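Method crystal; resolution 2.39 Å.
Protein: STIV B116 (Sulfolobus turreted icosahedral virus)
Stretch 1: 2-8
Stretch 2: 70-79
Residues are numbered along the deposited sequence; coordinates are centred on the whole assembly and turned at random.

Stretch 1 (2-8) GKVFLTN
Stretch 2, residues 70-79: RVEVKMNEGD

Residues 4-7 form a strand whose alternation sets the contact: Phe5 and Thr7 point their CA-to-CB bonds toward the second stretch, Val4 and Leu6 away. The second stretch, extended through Val71 to Met75 without counting as regular strand, then enters a type I turn from Asn76 to Asp79. Lys3 CA lies 4.8 Å from Asp79 CA and Phe5 CA 7.1 Å from Val73 CA, so the two chains run in roughly opposite senses.

Phe5, chi1 m and chi2 94°, is the main bump, and its ring fills a hollow. Val73, chi1 t, covers one face: CG1 lies 3.7 Å from the ring centroid, 21° off the normal, and 3.4 Å from Phe5 CG. Selenomethionine Met75 (m, t, p) approaches obliquely, CG 3.7 Å from Phe5 CD1, as does Lys74 O; Asp79 OD2 sits at the edge, 3.8 Å from Phe5 CE1. Beyond, Thr7 (chi1 p) CG2 meets Val73 CG2 at 3.9 Å.

Asp79, chi1 m, ties the turn to Lys3 (m, t, t, chi4 91°), just before the strand. Its OD1 accepts from Lys3 N at 2.9 Å; its OD2 accepts from Asn76 N at 2.8 Å and makes a long salt bridge to Lys3 NZ at 3.8 Å. One water donates to Lys3 O (3.0 Å) and Gly78 O (2.8 Å). Gly2 fits closely: its CA is 3.5 Å from Gly78 O, and an ideal CB would lie 2.3 Å from Gly78 O and 2.9 Å from Asp79 OD1, both clashes.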

# COMPACT_ATOMS: atom_id res chain seq x y z
N GLY A 2 -12.71 -2.36 18.05
CA GLY A 2 -11.33 -2.91 17.86
C GLY A 2 -10.25 -1.84 17.96
O GLY A 2 -10.50 -0.75 18.44
N LYS A 3 -9.06 -2.16 17.49
CA LYS A 3 -7.94 -1.24 17.51
C LYS A 3 -8.01 -0.24 16.34
O LYS A 3 -8.65 -0.50 15.30
CB LYS A 3 -6.62 -2.01 17.47
CG LYS A 3 -6.61 -3.30 18.34
CD LYS A 3 -5.20 -3.83 18.62
CE LYS A 3 -5.14 -5.38 18.80
NZ LYS A 3 -4.87 -6.07 17.48
N VAL A 4 -7.35 0.90 16.53
CA VAL A 4 -7.18 1.88 15.47
C VAL A 4 -5.70 2.23 15.30
O VAL A 4 -5.11 2.94 16.12
CB VAL A 4 -7.99 3.14 15.74
CG1 VAL A 4 -7.84 4.10 14.59
CG2 VAL A 4 -9.46 2.79 15.98
N PHE A 5 -5.09 1.72 14.24
CA PHE A 5 -3.69 1.98 14.01
C PHE A 5 -3.45 3.34 13.34
O PHE A 5 -4.08 3.67 12.33
CB PHE A 5 -3.11 0.86 13.16
CG PHE A 5 -3.15 -0.49 13.83
CD1 PHE A 5 -4.22 -1.36 13.60
CD2 PHE A 5 -2.15 -0.88 14.68
CE1 PHE A 5 -4.26 -2.62 14.21
CE2 PHE A 5 -2.17 -2.14 15.29
CZ PHE A 5 -3.22 -3.00 15.07
N LEU A 6 -2.55 4.13 13.91
CA LEU A 6 -2.08 5.34 13.28
C LEU A 6 -0.80 5.03 12.50
O LEU A 6 0.21 4.62 13.08
CB LEU A 6 -1.80 6.40 14.33
CG LEU A 6 -1.31 7.73 13.77
CD1 LEU A 6 -2.46 8.37 12.94
CD2 LEU A 6 -0.82 8.64 14.88
N THR A 7 -0.85 5.22 11.18
CA THR A 7 0.26 4.84 10.30
C THR A 7 0.53 5.95 9.29
O THR A 7 -0.36 6.75 8.96
CB THR A 7 -0.05 3.55 9.48
OG1 THR A 7 -1.07 3.82 8.52
CG2 THR A 7 -0.55 2.45 10.35
N ASN A 8 1.77 5.97 8.80
CA ASN A 8 2.16 6.84 7.72
C ASN A 8 2.19 6.13 6.37
O ASN A 8 2.67 6.68 5.39
CB ASN A 8 3.50 7.51 8.02
CG ASN A 8 4.67 6.57 7.91
OD1 ASN A 8 4.53 5.42 7.52
ND2 ASN A 8 5.85 7.07 8.28
N ARG A 70 7.41 2.07 17.16
CA ARG A 70 7.48 1.02 16.15
C ARG A 70 6.62 -0.19 16.53
O ARG A 70 6.75 -0.76 17.61
CB ARG A 70 8.93 0.56 15.90
CG ARG A 70 9.67 1.41 14.86
CD ARG A 70 10.85 0.65 14.26
NE ARG A 70 11.79 0.18 15.27
CZ ARG A 70 12.78 -0.69 15.04
NH1 ARG A 70 12.97 -1.20 13.82
NH2 ARG A 70 13.59 -1.04 16.03
N VAL A 71 5.76 -0.56 15.60
CA VAL A 71 4.75 -1.57 15.79
C VAL A 71 4.65 -2.18 14.41
O VAL A 71 4.62 -1.46 13.41
CB VAL A 71 3.38 -0.91 16.15
CG1 VAL A 71 2.22 -1.93 16.11
CG2 VAL A 71 3.46 -0.21 17.48
N GLU A 72 4.61 -3.50 14.34
CA GLU A 72 4.23 -4.14 13.10
C GLU A 72 2.72 -4.14 13.08
O GLU A 72 2.10 -4.75 13.96
CB GLU A 72 4.79 -5.56 13.04
CG GLU A 72 4.68 -6.19 11.65
CD GLU A 72 5.11 -7.64 11.66
OE1 GLU A 72 4.62 -8.38 12.55
OE2 GLU A 72 5.93 -8.03 10.79
N VAL A 73 2.12 -3.42 12.14
CA VAL A 73 0.67 -3.32 12.06
C VAL A 73 0.10 -4.57 11.40
O VAL A 73 0.48 -4.93 10.30
CB VAL A 73 0.22 -2.03 11.32
CG1 VAL A 73 -1.31 -1.91 11.29
CG2 VAL A 73 0.85 -0.78 11.96
N LYS A 74 -0.76 -5.27 12.13
CA LYS A 74 -1.50 -6.40 11.60
C LYS A 74 -2.96 -6.26 12.03
O LYS A 74 -3.28 -6.35 13.20
CB LYS A 74 -0.92 -7.73 12.10
CG LYS A 74 0.39 -8.11 11.42
CD LYS A 74 0.19 -8.72 10.04
CE LYS A 74 1.54 -8.90 9.33
NZ LYS A 74 1.44 -9.60 8.00
N MSE A 75 -3.82 -6.04 11.05
CA MSE A 75 -5.21 -5.70 11.33
C MSE A 75 -6.12 -6.92 11.27
O MSE A 75 -6.09 -7.69 10.28
CB MSE A 75 -5.72 -4.66 10.33
CG MSE A 75 -5.34 -3.25 10.66
SE MSE A 75 -5.76 -2.08 9.14
CE MSE A 75 -7.72 -2.08 9.13
N ASN A 76 -6.92 -7.07 12.32
CA ASN A 76 -8.03 -8.00 12.34
C ASN A 76 -9.22 -7.36 11.66
O ASN A 76 -9.21 -6.18 11.31
CB ASN A 76 -8.37 -8.39 13.77
CG ASN A 76 -7.21 -9.08 14.47
OD1 ASN A 76 -6.75 -10.14 14.04
ND2 ASN A 76 -6.71 -8.46 15.55
N GLU A 77 -10.27 -8.15 11.48
CA GLU A 77 -11.46 -7.70 10.79
C GLU A 77 -12.19 -6.56 11.55
O GLU A 77 -12.90 -5.76 10.94
CB GLU A 77 -12.37 -8.91 10.52
CG GLU A 77 -13.42 -8.73 9.42
CD GLU A 77 -12.85 -8.64 8.01
OE1 GLU A 77 -11.85 -9.33 7.67
OE2 GLU A 77 -13.42 -7.87 7.21
N GLY A 78 -11.98 -6.46 12.86
CA GLY A 78 -12.59 -5.37 13.65
C GLY A 78 -11.74 -4.09 13.82
O GLY A 78 -12.20 -3.13 14.45
N ASP A 79 -10.53 -4.11 13.26
CA ASP A 79 -9.59 -2.99 13.32
C ASP A 79 -9.67 -2.08 12.12
O ASP A 79 -10.12 -2.47 11.03
CB ASP A 79 -8.15 -3.50 13.39
CG ASP A 79 -7.89 -4.42 14.58
OD1 ASP A 79 -8.57 -4.29 15.63
OD2 ASP A 79 -7.01 -5.27 14.45
O HOH W 1 -11.56 -0.39 14.76